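Local coordinates for ethanolamine utilization protein EutL (Clostridium perfringens E str. JGS1987, PDB 4TME) that forms trimeric shell tiles of the ethanolamine-utilising bacterial microcompartment and binds ethanolamine, which probably controls opening of its transport pore, at residues Ile6-Leu11 with Asp104-Gly109; Val46-Leu51 with Gly132-Lys137; Gly111-Asn116 with Ile121-Gln126; Ala139-Gly144 with Leu188-Gln193; Ala148-Pro153 with Asp201-Ala206. All blocks are in the same frame, centred on the assembly; numbering follows the deposited sequence.

Contact 1 of 5, residues Ile6-Leu11 with Asp104-Gly109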
# COMPACT_ATOMS: atom_id res chain seq x y z
N ILE C 6 -11.70 -7.27 -20.36
CA ILE C 6 -10.37 -7.69 -19.94
C ILE C 6 -10.52 -9.06 -19.25
O ILE C 6 -11.14 -9.16 -18.19
CB ILE C 6 -9.72 -6.67 -19.01
CG1 ILE C 6 -9.53 -5.35 -19.75
CG2 ILE C 6 -8.36 -7.15 -18.53
CD1 ILE C 6 -10.53 -4.34 -19.37
N ARG C 7 -9.93 -10.09 -19.83
CA ARG C 7 -10.10 -11.41 -19.29
C ARG C 7 -9.36 -11.58 -17.96
O ARG C 7 -8.17 -11.31 -17.87
CB ARG C 7 -9.60 -12.46 -20.28
CG ARG C 7 -10.05 -13.86 -19.91
CD ARG C 7 -9.60 -14.86 -20.97
NE ARG C 7 -8.16 -14.77 -21.17
CZ ARG C 7 -7.26 -15.48 -20.49
NH1 ARG C 7 -7.64 -16.35 -19.56
NH2 ARG C 7 -5.97 -15.31 -20.74
N PRO C 8 -10.08 -12.02 -16.90
CA PRO C 8 -9.46 -12.30 -15.61
C PRO C 8 -8.88 -13.71 -15.60
O PRO C 8 -9.40 -14.58 -16.33
CB PRO C 8 -10.62 -12.18 -14.63
CG PRO C 8 -11.79 -12.63 -15.44
CD PRO C 8 -11.54 -12.16 -16.84
N ASN C 9 -7.82 -13.93 -14.82
CA ASN C 9 -7.11 -15.21 -14.79
C ASN C 9 -6.86 -15.69 -13.38
O ASN C 9 -6.36 -14.94 -12.55
CB ASN C 9 -5.76 -15.12 -15.51
CG ASN C 9 -5.89 -14.68 -16.95
OD1 ASN C 9 -6.25 -15.49 -17.81
ND2 ASN C 9 -5.61 -13.43 -17.23
N VAL C 10 -7.19 -16.95 -13.13
CA VAL C 10 -6.86 -17.56 -11.86
C VAL C 10 -5.39 -18.00 -11.94
O VAL C 10 -4.95 -18.51 -12.98
CB VAL C 10 -7.78 -18.76 -11.56
CG1 VAL C 10 -7.35 -19.51 -10.32
CG2 VAL C 10 -9.22 -18.22 -11.39
N LEU C 11 -4.64 -17.79 -10.86
CA LEU C 11 -3.21 -18.13 -10.84
C LEU C 11 -2.88 -19.36 -9.99
O LEU C 11 -1.98 -20.12 -10.32
CB LEU C 11 -2.37 -16.94 -10.34
CG LEU C 11 -2.51 -15.67 -11.17
CD1 LEU C 11 -1.80 -14.48 -10.50
CD2 LEU C 11 -2.01 -15.86 -12.58
N ASP C 104 -15.28 -21.51 -12.00
CA ASP C 104 -16.19 -21.44 -13.13
C ASP C 104 -16.73 -20.02 -13.31
O ASP C 104 -16.91 -19.56 -14.44
CB ASP C 104 -17.33 -22.42 -12.97
CG ASP C 104 -16.89 -23.86 -13.17
OD1 ASP C 104 -15.72 -24.12 -13.56
OD2 ASP C 104 -17.72 -24.73 -12.92
N PHE C 105 -16.98 -19.31 -12.21
CA PHE C 105 -17.49 -17.96 -12.32
C PHE C 105 -16.44 -17.02 -12.91
O PHE C 105 -16.75 -16.18 -13.75
CB PHE C 105 -17.97 -17.40 -10.98
CG PHE C 105 -18.69 -16.09 -11.12
CD1 PHE C 105 -20.05 -16.07 -11.41
CD2 PHE C 105 -18.02 -14.89 -11.02
CE1 PHE C 105 -20.73 -14.87 -11.56
CE2 PHE C 105 -18.69 -13.68 -11.18
CZ PHE C 105 -20.04 -13.68 -11.45
N ILE C 106 -15.20 -17.17 -12.48
CA ILE C 106 -14.15 -16.28 -12.94
C ILE C 106 -13.99 -16.42 -14.45
O ILE C 106 -13.71 -15.45 -15.14
CB ILE C 106 -12.82 -16.57 -12.23
CG1 ILE C 106 -12.96 -16.18 -10.75
CG2 ILE C 106 -11.66 -15.82 -12.86
CD1 ILE C 106 -11.77 -16.53 -9.89
N ASP C 107 -14.19 -17.63 -14.95
CA ASP C 107 -14.06 -17.86 -16.39
C ASP C 107 -15.40 -17.77 -17.15
O ASP C 107 -15.49 -18.25 -18.27
CB ASP C 107 -13.40 -19.21 -16.65
CG ASP C 107 -12.67 -19.25 -18.00
OD1 ASP C 107 -12.07 -18.22 -18.42
OD2 ASP C 107 -12.70 -20.32 -18.65
N SER C 108 -16.41 -17.12 -16.57
CA SER C 108 -17.76 -17.15 -17.14
C SER C 108 -18.04 -16.06 -18.18
O SER C 108 -19.09 -16.10 -18.85
CB SER C 108 -18.82 -17.05 -16.04
OG SER C 108 -18.82 -15.78 -15.41
N GLY C 109 -17.13 -15.10 -18.31
CA GLY C 109 -17.29 -13.97 -19.22
C GLY C 109 -17.37 -12.63 -18.51
O GLY C 109 -17.44 -11.58 -19.15
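P8 and V10 of 6-11 meet I106 where the helix 92-106 runs out, the two backbones coming closest at the CA atoms of P8 and I106, 6.7 Å apart. The segment 6-11 is extended and becomes a strand at V10, whereas 104-109 holds the last helical residues, to I106, and the loop that begins at D107. That helix end is tied off locally: F105 O accepts both S108 N and S108 OG, the hydroxyl lying in the carbonyl plane on a lone pair at 2.7 Å.

I106 carries its side of the contact with both branches. Its CG2, anti to the backbone N (CG1 at chi1 -68°), lies beside V10 CG2 and reaches P8 CG at 4.1 Å. The longer branch continues nearly straight, and its CD1 presses on V10 CG2 at 3.4 Å, tighter than normal van der Waals contact; these two side chains run about perpendicular. P8 and I106 instead lie alongside, pointing opposite ways, and P8 CG also rests 3.4 Å from the carbonyl oxygen I106 O. Across the segments the contact is thus apolar packing, centred on one isoleucine.

The contact joins the start of strand 10-16 to the C-terminal end of helix 92-106. V10 and I106 both pack on I39 of strand 35-41, I106 also covers A50 of helix 44-57, and V10 reaches L215 of a neighbouring subunit.

Contact 2 of 5, residues Val46-Leu51 with Gly132-Lys137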
# COMPACT_ATOMS: atom_id res chain seq x y z
N VAL C 46 -13.44 -9.23 -9.63
CA VAL C 46 -14.04 -10.44 -10.25
C VAL C 46 -13.94 -11.59 -9.27
O VAL C 46 -14.90 -12.36 -9.09
CB VAL C 46 -13.38 -10.80 -11.59
CG1 VAL C 46 -13.78 -12.24 -12.05
CG2 VAL C 46 -13.80 -9.77 -12.65
N THR C 47 -12.80 -11.72 -8.61
CA THR C 47 -12.63 -12.82 -7.66
C THR C 47 -13.56 -12.68 -6.46
O THR C 47 -14.15 -13.66 -6.02
CB THR C 47 -11.17 -12.93 -7.21
OG1 THR C 47 -10.39 -13.21 -8.37
CG2 THR C 47 -10.96 -14.06 -6.20
N TYR C 48 -13.74 -11.47 -5.95
CA TYR C 48 -14.67 -11.27 -4.83
C TYR C 48 -16.11 -11.65 -5.23
O TYR C 48 -16.87 -12.23 -4.43
CB TYR C 48 -14.62 -9.81 -4.36
CG TYR C 48 -13.28 -9.41 -3.77
CD1 TYR C 48 -12.54 -10.30 -3.00
CD2 TYR C 48 -12.73 -8.17 -4.05
CE1 TYR C 48 -11.29 -9.92 -2.48
CE2 TYR C 48 -11.50 -7.78 -3.53
CZ TYR C 48 -10.79 -8.67 -2.73
OH TYR C 48 -9.56 -8.31 -2.20
N THR C 49 -16.48 -11.31 -6.46
CA THR C 49 -17.81 -11.65 -6.96
C THR C 49 -17.93 -13.18 -7.10
O THR C 49 -19.00 -13.76 -6.80
CB THR C 49 -18.09 -10.97 -8.33
OG1 THR C 49 -17.86 -9.56 -8.21
CG2 THR C 49 -19.53 -11.18 -8.79
N ALA C 50 -16.85 -13.81 -7.56
CA ALA C 50 -16.82 -15.27 -7.71
C ALA C 50 -16.91 -16.00 -6.38
O ALA C 50 -17.58 -17.05 -6.28
CB ALA C 50 -15.58 -15.68 -8.46
N LEU C 51 -16.22 -15.49 -5.36
CA LEU C 51 -16.28 -16.06 -4.02
C LEU C 51 -17.69 -15.96 -3.44
O LEU C 51 -18.17 -16.87 -2.77
CB LEU C 51 -15.27 -15.35 -3.09
CG LEU C 51 -13.80 -15.65 -3.42
CD1 LEU C 51 -12.89 -14.63 -2.73
CD2 LEU C 51 -13.45 -17.08 -3.01
N GLY C 132 -24.90 -13.73 -2.53
CA GLY C 132 -24.68 -14.80 -1.58
C GLY C 132 -24.37 -14.21 -0.21
O GLY C 132 -24.67 -13.03 0.04
N SER C 133 -23.74 -15.01 0.64
CA SER C 133 -23.56 -14.63 2.03
C SER C 133 -22.43 -13.61 2.18
O SER C 133 -22.42 -12.83 3.13
CB SER C 133 -23.29 -15.86 2.91
OG SER C 133 -22.03 -16.43 2.62
N TYR C 134 -21.49 -13.61 1.25
CA TYR C 134 -20.31 -12.78 1.39
C TYR C 134 -20.59 -11.30 1.07
O TYR C 134 -20.37 -10.40 1.90
CB TYR C 134 -19.19 -13.30 0.46
CG TYR C 134 -18.00 -12.40 0.41
CD1 TYR C 134 -17.42 -11.89 1.57
CD2 TYR C 134 -17.45 -12.03 -0.81
CE1 TYR C 134 -16.34 -11.04 1.51
CE2 TYR C 134 -16.36 -11.19 -0.87
CZ TYR C 134 -15.82 -10.70 0.29
OH TYR C 134 -14.73 -9.85 0.21
N LEU C 135 -21.08 -11.05 -0.14
CA LEU C 135 -21.34 -9.66 -0.55
C LEU C 135 -22.55 -9.07 0.17
O LEU C 135 -22.60 -7.86 0.40
CB LEU C 135 -21.52 -9.54 -2.06
CG LEU C 135 -20.22 -9.66 -2.86
CD1 LEU C 135 -20.58 -9.59 -4.34
CD2 LEU C 135 -19.19 -8.57 -2.50
N SER C 136 -23.53 -9.90 0.55
CA SER C 136 -24.66 -9.37 1.32
C SER C 136 -24.17 -8.90 2.70
O SER C 136 -24.57 -7.85 3.18
CB SER C 136 -25.79 -10.40 1.45
OG SER C 136 -25.37 -11.54 2.16
N LYS C 137 -23.28 -9.66 3.34
CA LYS C 137 -22.72 -9.21 4.62
C LYS C 137 -21.86 -7.99 4.45
O LYS C 137 -21.92 -7.08 5.28
CB LYS C 137 -21.92 -10.32 5.30
CG LYS C 137 -22.80 -11.31 6.05
CD LYS C 137 -22.02 -12.56 6.46
CE LYS C 137 -22.94 -13.61 7.10
NZ LYS C 137 -24.03 -14.04 6.17
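Y48 and Y134 make the main link between helix 44-57 of the first BMC domain and the short helix 133-139, a helix-to-helix packing with CA atoms no closer than 7.6 Å, at T49 and L135.

The aromatic part is not a stack. Y134, its CG anti to the backbone N (chi1 173°), extends toward the other helix and turns its ring edge to the carbonyl oxygen of Y48: that O lies in the ring plane, 3.7 Å from Y134 CD2 and equally far from CE2. An aromatic C-H edge meeting a carbonyl is probably mildly favourable electrostatically.

Apolar contacts are looser. Y48 CB lies 4.1 Å from Y134 CE2, and L135 CD1 comes within 4.3 Å of T49 CA, a methyl against the helix backbone. L147 and V62 lie beside this layer, touching L135 and Y134 respectively.

D52 receives the backbone N-H groups of G132 and L135 at the start of the short helix, T49 OG1 bonds to D45 O and Y124 OH, and Y48 OH bonds to S67 OG, while the side chain of Y48 touches a bound ethanolamine. There too, S136 OG donates to O of the N-cap residue G132, 2.7 Å away and 19° off the carbonyl plane.

Contact 3 of 5, residues Gly111-Asn116 with Ile121-Gln126. With ETA (ethanolamine), chain K.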
# COMPACT_ATOMS: atom_id res chain seq x y z
N GLY C 111 -15.87 -9.53 -16.21
CA GLY C 111 -14.57 -8.89 -16.19
C GLY C 111 -14.68 -7.39 -16.23
O GLY C 111 -15.75 -6.86 -16.45
N PHE C 112 -13.56 -6.73 -15.99
CA PHE C 112 -13.47 -5.29 -16.20
C PHE C 112 -13.58 -5.01 -17.69
O PHE C 112 -13.29 -5.86 -18.53
CB PHE C 112 -12.17 -4.73 -15.64
CG PHE C 112 -12.20 -4.48 -14.16
CD1 PHE C 112 -12.38 -5.54 -13.26
CD2 PHE C 112 -12.05 -3.20 -13.66
CE1 PHE C 112 -12.43 -5.31 -11.89
CE2 PHE C 112 -12.09 -2.97 -12.29
CZ PHE C 112 -12.27 -4.04 -11.40
N VAL C 113 -14.06 -3.83 -18.02
CA VAL C 113 -14.25 -3.40 -19.38
C VAL C 113 -13.33 -2.22 -19.68
O VAL C 113 -13.16 -1.34 -18.85
CB VAL C 113 -15.70 -2.98 -19.63
CG1 VAL C 113 -15.87 -2.42 -21.05
CG2 VAL C 113 -16.62 -4.18 -19.42
N SER C 114 -12.72 -2.24 -20.86
CA SER C 114 -11.83 -1.16 -21.27
C SER C 114 -12.61 0.10 -21.64
O SER C 114 -13.63 0.03 -22.31
CB SER C 114 -10.98 -1.59 -22.46
OG SER C 114 -10.23 -0.46 -22.93
N ALA C 115 -12.08 1.26 -21.25
CA ALA C 115 -12.68 2.55 -21.59
C ALA C 115 -11.91 3.30 -22.69
O ALA C 115 -12.32 4.39 -23.08
CB ALA C 115 -12.76 3.43 -20.32
N ASN C 116 -10.82 2.72 -23.21
CA ASN C 116 -10.06 3.44 -24.24
C ASN C 116 -9.20 2.53 -25.12
O ASN C 116 -9.21 1.30 -24.97
CB ASN C 116 -9.19 4.54 -23.59
CG ASN C 116 -8.12 3.99 -22.65
OD1 ASN C 116 -7.92 2.78 -22.55
ND2 ASN C 116 -7.42 4.90 -21.97
N ILE C 121 -7.46 2.55 -19.21
CA ILE C 121 -8.50 2.87 -18.22
C ILE C 121 -9.52 1.76 -18.33
O ILE C 121 -9.91 1.41 -19.43
CB ILE C 121 -9.18 4.24 -18.48
CG1 ILE C 121 -8.15 5.37 -18.42
CG2 ILE C 121 -10.29 4.49 -17.47
CD1 ILE C 121 -8.68 6.71 -18.89
N CYS C 122 -9.94 1.21 -17.20
CA CYS C 122 -10.93 0.15 -17.19
C CYS C 122 -11.82 0.25 -15.96
O CYS C 122 -11.44 0.88 -14.95
CB CYS C 122 -10.25 -1.22 -17.23
SG CYS C 122 -9.25 -1.54 -15.75
N TYR C 123 -12.97 -0.41 -16.02
CA TYR C 123 -13.93 -0.33 -14.93
C TYR C 123 -14.75 -1.60 -14.85
O TYR C 123 -14.79 -2.41 -15.78
CB TYR C 123 -14.88 0.86 -15.14
CG TYR C 123 -15.67 0.77 -16.43
CD1 TYR C 123 -15.17 1.29 -17.61
CD2 TYR C 123 -16.91 0.16 -16.46
CE1 TYR C 123 -15.89 1.20 -18.80
CE2 TYR C 123 -17.62 0.06 -17.63
CZ TYR C 123 -17.12 0.58 -18.79
OH TYR C 123 -17.85 0.48 -19.95
N TYR C 124 -15.38 -1.76 -13.70
CA TYR C 124 -16.27 -2.88 -13.40
C TYR C 124 -17.63 -2.30 -13.09
O TYR C 124 -17.73 -1.39 -12.27
CB TYR C 124 -15.73 -3.65 -12.20
CG TYR C 124 -16.30 -5.04 -11.90
CD1 TYR C 124 -16.28 -6.05 -12.85
CD2 TYR C 124 -16.73 -5.36 -10.60
CE1 TYR C 124 -16.74 -7.31 -12.54
CE2 TYR C 124 -17.19 -6.63 -10.28
CZ TYR C 124 -17.18 -7.60 -11.25
OH TYR C 124 -17.61 -8.89 -10.93
N ALA C 125 -18.66 -2.81 -13.73
CA ALA C 125 -20.02 -2.35 -13.50
C ALA C 125 -20.91 -3.58 -13.56
O ALA C 125 -21.56 -3.85 -14.57
CB ALA C 125 -20.43 -1.32 -14.52
N GLN C 126 -20.88 -4.34 -12.47
CA GLN C 126 -21.45 -5.68 -12.44
C GLN C 126 -22.73 -5.65 -11.64
O GLN C 126 -22.75 -5.22 -10.48
CB GLN C 126 -20.45 -6.66 -11.83
CG GLN C 126 -20.94 -8.11 -11.68
CD GLN C 126 -21.08 -8.86 -13.00
OE1 GLN C 126 -20.60 -8.41 -14.04
NE2 GLN C 126 -21.75 -10.00 -12.95
CA ETA K . -9.18 -3.63 -10.18
N ETA K . -8.12 -3.88 -9.22
C ETA K . -8.81 -4.19 -11.55
O ETA K . -8.50 -5.56 -11.50
O HOH W 1 -18.08 -4.97 -15.74
O HOH W 2 -18.56 -8.09 -15.64
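A beta hairpin, strands 112-114 and 122-128, brings F112 into the wall of an ethanolamine pocket and backs its ring with Y124. V113 and Y123 are the antiparallel hydrogen-bonded pair: V113 N reaches Y123 O at 2.8 Å, almost straight, and Y123 N returns to V113 O. S114 and C122 form the next, non-hydrogen-bonded pair. A115 N donates to I121 O beyond them, and a weak bond from I121 N to N116 OD1 follows.

The F112 ring is sandwiched. Y124 CB sits over its centre, 3.6 Å from the centroid of the F112 ring, a CH-pi contact; on the opposite face lies ethanolamine, whose CA is 3.3 Å from F112 CZ. The rings of F112 and Y124 are tilted only 15° apart but slid so far that they hardly overlap. On the sheet face of V113 and Y123, the Y123 side chain runs alongside V113, its CG between backbone N and carbonyl carbon (chi1 60°), with V113 CB over the ring face toward its rim. At the other end, one water bridges G111 O to A125 N, and another joins G111 N to Q126 OE1.

Ethanolamine's hydrogen bonds come from E82, D44 and T182; F112 supplies a flat hydrocarbon surface, backed on its other face by Y124 CB. Recognition thus combines polar grip with a shaped apolar wall.

Contact 4 of 5, residues Ala139-Gly144 with Leu188-Gln193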
# COMPACT_ATOMS: atom_id res chain seq x y z
N ALA C 139 -22.18 -5.69 2.27
CA ALA C 139 -23.06 -4.55 1.99
C ALA C 139 -24.05 -4.24 3.11
O ALA C 139 -24.65 -3.17 3.13
CB ALA C 139 -23.82 -4.78 0.70
N GLY C 140 -24.23 -5.17 4.04
CA GLY C 140 -25.25 -5.01 5.07
C GLY C 140 -26.68 -5.16 4.59
O GLY C 140 -27.58 -4.53 5.15
N ILE C 141 -26.92 -6.01 3.59
CA ILE C 141 -28.25 -6.24 3.06
C ILE C 141 -28.60 -7.69 3.25
O ILE C 141 -27.76 -8.50 3.65
CB ILE C 141 -28.36 -5.86 1.57
CG1 ILE C 141 -27.45 -6.78 0.73
CG2 ILE C 141 -27.99 -4.39 1.38
CD1 ILE C 141 -27.48 -6.50 -0.77
N ARG C 142 -29.84 -8.02 2.96
CA ARG C 142 -30.29 -9.40 3.10
C ARG C 142 -29.78 -10.26 1.95
O ARG C 142 -29.71 -9.83 0.79
CB ARG C 142 -31.81 -9.47 3.17
CG ARG C 142 -32.39 -8.76 4.39
CD ARG C 142 -33.68 -9.41 4.91
NE ARG C 142 -33.45 -10.75 5.46
CZ ARG C 142 -32.80 -10.99 6.60
NH1 ARG C 142 -32.29 -10.00 7.32
NH2 ARG C 142 -32.64 -12.24 7.02
N GLU C 143 -29.45 -11.50 2.28
CA GLU C 143 -28.98 -12.46 1.30
C GLU C 143 -29.99 -12.60 0.17
O GLU C 143 -31.20 -12.73 0.40
CB GLU C 143 -28.75 -13.80 1.99
CG GLU C 143 -27.57 -14.55 1.54
CD GLU C 143 -27.31 -15.73 2.44
OE1 GLU C 143 -26.53 -15.57 3.41
OE2 GLU C 143 -27.94 -16.77 2.20
N GLY C 144 -29.50 -12.56 -1.06
CA GLY C 144 -30.34 -12.71 -2.22
C GLY C 144 -30.77 -11.38 -2.81
O GLY C 144 -31.33 -11.34 -3.89
N LEU C 188 -20.46 -0.47 -3.47
CA LEU C 188 -21.58 -1.38 -3.60
C LEU C 188 -22.86 -0.61 -3.35
O LEU C 188 -23.02 -0.00 -2.27
CB LEU C 188 -21.50 -2.54 -2.60
CG LEU C 188 -20.23 -3.40 -2.61
CD1 LEU C 188 -20.27 -4.45 -1.49
CD2 LEU C 188 -20.04 -4.06 -3.97
N LEU C 189 -23.76 -0.62 -4.32
CA LEU C 189 -25.06 0.05 -4.18
C LEU C 189 -26.15 -1.01 -4.22
O LEU C 189 -25.97 -2.02 -4.89
CB LEU C 189 -25.32 1.07 -5.29
CG LEU C 189 -24.16 2.03 -5.61
CD1 LEU C 189 -24.56 2.98 -6.73
CD2 LEU C 189 -23.76 2.82 -4.36
N THR C 190 -27.27 -0.78 -3.55
CA THR C 190 -28.36 -1.76 -3.61
C THR C 190 -29.69 -1.13 -4.00
O THR C 190 -29.88 0.08 -3.87
CB THR C 190 -28.53 -2.52 -2.27
OG1 THR C 190 -29.40 -3.65 -2.47
CG2 THR C 190 -29.13 -1.64 -1.17
N GLY C 191 -30.59 -1.97 -4.48
CA GLY C 191 -31.93 -1.57 -4.89
C GLY C 191 -32.55 -2.72 -5.65
O GLY C 191 -32.05 -3.85 -5.56
N SER C 192 -33.62 -2.47 -6.39
CA SER C 192 -34.21 -3.50 -7.23
C SER C 192 -33.19 -3.93 -8.29
O SER C 192 -32.20 -3.23 -8.53
CB SER C 192 -35.49 -3.01 -7.88
OG SER C 192 -35.21 -2.04 -8.87
N GLN C 193 -33.42 -5.06 -8.95
CA GLN C 193 -32.50 -5.49 -9.99
C GLN C 193 -32.44 -4.48 -11.15
O GLN C 193 -31.36 -4.20 -11.68
CB GLN C 193 -32.88 -6.89 -10.50
CG GLN C 193 -32.49 -7.97 -9.49
CD GLN C 193 -32.86 -9.36 -9.93
OE1 GLN C 193 -33.26 -9.59 -11.07
NE2 GLN C 193 -32.71 -10.31 -9.02
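The turn that ends helix 133-139 and leads into strand 146-152 packs against strand 185-191, through A139 and I141 on one side and L188 and T190 on the other. I141 meets T190 with two methyl groups: its CG2 lies 3.9 Å from T190 CG2, while CD1, at the end of the longer branch, is 3.8 Å from T190 OG1. The two side chains overlap flank to flank, running in opposing directions. With I141 CG1 between the backbone N and the carbonyl carbon (chi1 64°) and the chain beyond fully extended, CD1 is carried to that hydroxyl.

The helix ends in a Schellman motif. G140, with positive phi, is its C-prime residue, and the backbone bonds from I141 N to S136 O and from G140 N to K137 O close the helix and aim I141 back at the sheet. A139, the last helical residue, brings its CB to 4.2 Å from L188 CD1.

T190 OG1 is anti to its own backbone nitrogen (chi1 -167°) and bonds to A146 O, so the hydroxyl that borders the I141 methyl is already engaged. C173 of strand 171-176 packs against A139, I141 and T190, while L147 flanks I141. Past the strand, S192 is the N-cap of helix 193-212, its OG bonding to A195 N.

Contact 5 of 5, residues Ala148-Pro153 with Asp201-Ala206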
# COMPACT_ATOMS: atom_id res chain seq x y z
N ALA C 148 -25.33 -3.30 -7.28
CA ALA C 148 -24.43 -2.80 -8.30
C ALA C 148 -23.02 -2.76 -7.71
O ALA C 148 -22.80 -2.11 -6.70
CB ALA C 148 -24.86 -1.42 -8.76
N TYR C 149 -22.10 -3.49 -8.31
CA TYR C 149 -20.70 -3.56 -7.87
C TYR C 149 -19.90 -2.71 -8.84
O TYR C 149 -19.69 -3.09 -9.99
CB TYR C 149 -20.27 -5.03 -7.86
CG TYR C 149 -18.96 -5.35 -7.15
CD1 TYR C 149 -17.94 -4.42 -7.00
CD2 TYR C 149 -18.75 -6.63 -6.64
CE1 TYR C 149 -16.73 -4.76 -6.35
CE2 TYR C 149 -17.59 -6.97 -6.01
CZ TYR C 149 -16.58 -6.05 -5.88
OH TYR C 149 -15.42 -6.42 -5.25
N LEU C 150 -19.52 -1.50 -8.38
CA LEU C 150 -18.98 -0.45 -9.25
C LEU C 150 -17.54 -0.15 -8.86
O LEU C 150 -17.27 0.20 -7.71
CB LEU C 150 -19.83 0.82 -9.11
CG LEU C 150 -21.33 0.62 -9.31
CD1 LEU C 150 -22.10 1.93 -9.15
CD2 LEU C 150 -21.64 -0.00 -10.66
N VAL C 151 -16.61 -0.32 -9.81
CA VAL C 151 -15.19 -0.07 -9.54
C VAL C 151 -14.55 0.65 -10.72
O VAL C 151 -14.77 0.30 -11.86
CB VAL C 151 -14.42 -1.39 -9.28
CG1 VAL C 151 -12.96 -1.10 -8.92
CG2 VAL C 151 -15.08 -2.18 -8.17
N ALA C 152 -13.76 1.68 -10.42
CA ALA C 152 -12.98 2.37 -11.45
C ALA C 152 -11.79 3.05 -10.80
O ALA C 152 -11.66 3.05 -9.58
CB ALA C 152 -13.85 3.39 -12.20
N PRO C 153 -10.89 3.63 -11.61
CA PRO C 153 -9.78 4.34 -10.97
C PRO C 153 -10.31 5.55 -10.18
O PRO C 153 -11.46 5.93 -10.37
CB PRO C 153 -8.89 4.74 -12.16
CG PRO C 153 -9.24 3.72 -13.23
CD PRO C 153 -10.72 3.53 -13.07
N ASP C 201 -25.26 0.98 -15.70
CA ASP C 201 -25.19 1.59 -17.03
C ASP C 201 -24.69 3.03 -16.91
O ASP C 201 -23.84 3.47 -17.69
CB ASP C 201 -26.56 1.59 -17.72
CG ASP C 201 -27.03 0.19 -18.13
OD1 ASP C 201 -26.22 -0.78 -18.13
OD2 ASP C 201 -28.23 0.08 -18.47
N ALA C 202 -25.22 3.75 -15.92
CA ALA C 202 -24.83 5.14 -15.70
C ALA C 202 -23.37 5.26 -15.26
O ALA C 202 -22.66 6.19 -15.69
CB ALA C 202 -25.73 5.78 -14.67
N PHE C 203 -22.93 4.34 -14.40
CA PHE C 203 -21.54 4.32 -13.93
C PHE C 203 -20.62 4.10 -15.14
O PHE C 203 -19.65 4.83 -15.32
CB PHE C 203 -21.35 3.21 -12.87
CG PHE C 203 -19.97 3.18 -12.24
CD1 PHE C 203 -19.67 4.01 -11.17
CD2 PHE C 203 -19.00 2.30 -12.69
CE1 PHE C 203 -18.41 3.99 -10.59
CE2 PHE C 203 -17.74 2.28 -12.09
CZ PHE C 203 -17.45 3.12 -11.05
N ALA C 204 -20.93 3.09 -15.96
CA ALA C 204 -20.10 2.81 -17.12
C ALA C 204 -20.01 4.03 -18.06
O ALA C 204 -18.92 4.38 -18.53
CB ALA C 204 -20.64 1.61 -17.88
N GLU C 205 -21.14 4.65 -18.32
CA GLU C 205 -21.20 5.79 -19.22
C GLU C 205 -20.35 6.94 -18.68
O GLU C 205 -19.62 7.61 -19.42
CB GLU C 205 -22.64 6.26 -19.43
CG GLU C 205 -22.77 7.38 -20.45
CD GLU C 205 -24.18 7.91 -20.57
OE1 GLU C 205 -25.11 7.25 -20.07
OE2 GLU C 205 -24.36 8.99 -21.18
N ALA C 206 -20.42 7.15 -17.36
CA ALA C 206 -19.67 8.25 -16.75
C ALA C 206 -18.15 7.98 -16.77
O ALA C 206 -17.36 8.90 -17.02
CB ALA C 206 -20.14 8.48 -15.33
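F203 swings its ring off helix 193-212 with CG anti to the backbone N (chi1 -175°) and the ring turned roughly perpendicular to the CA-CB-CG plane (chi2 84°), which lays one flat face against L150. On the strand, L150 has CG anti to the carbonyl carbon, and its two methyls run down beside the root of F203.

L150 CB lies above the middle of the F203 ring, 3.6 Å from the centroid and just 4° off its normal, a CH-pi contact with little lateral offset. L150 CD1 and CD2 continue along the same side, CD2 reaching F203 CB at 3.9 Å. The far rim of the ring meets A152 CB, 3.8 Å from F203 CZ, approaching obliquely. V151 O lies in the ring plane at the edge, 3.6 Å from F203 CE2.

The strand and helix segments run nearly parallel, the segment axes approaching to 9.4 Å, as in the helix-on-sheet packing of a BMC domain. A160 of helix 154-167 also packs on F203.

V151 turns its side chain to the other side of the sheet, where it touches a bound ethanolamine. One strand thus divides its chemistry: L150 and A152 give the helix a hydrocarbon surface, while V151 serves the ligand site.

How the contacts relate
All five contacts are largely buried, but their chemistry follows their place in the fold. Contact 3 is a backbone-bonded hairpin, while contacts 1, 2, 4 and 5 join elements by side-chain packing without hydrogen bonds between their segments. Contacts 3, 4 and 5 share the six-stranded sheet: Y124 pairs with V151, and A148 with L189. Contact 2 is the hub, its helix 44-57 touching F105 and I106 of contact 1, Y124 of contact 3 and Y149 of contact 5; contact 4 follows directly along its helix 133-139. Ethanolamine touches contacts 2, 3 and 5. Contact 4 lies farthest from the chain centre; contacts 1, 3 and 5 border other subunits, while no other chain touches 2 or 4.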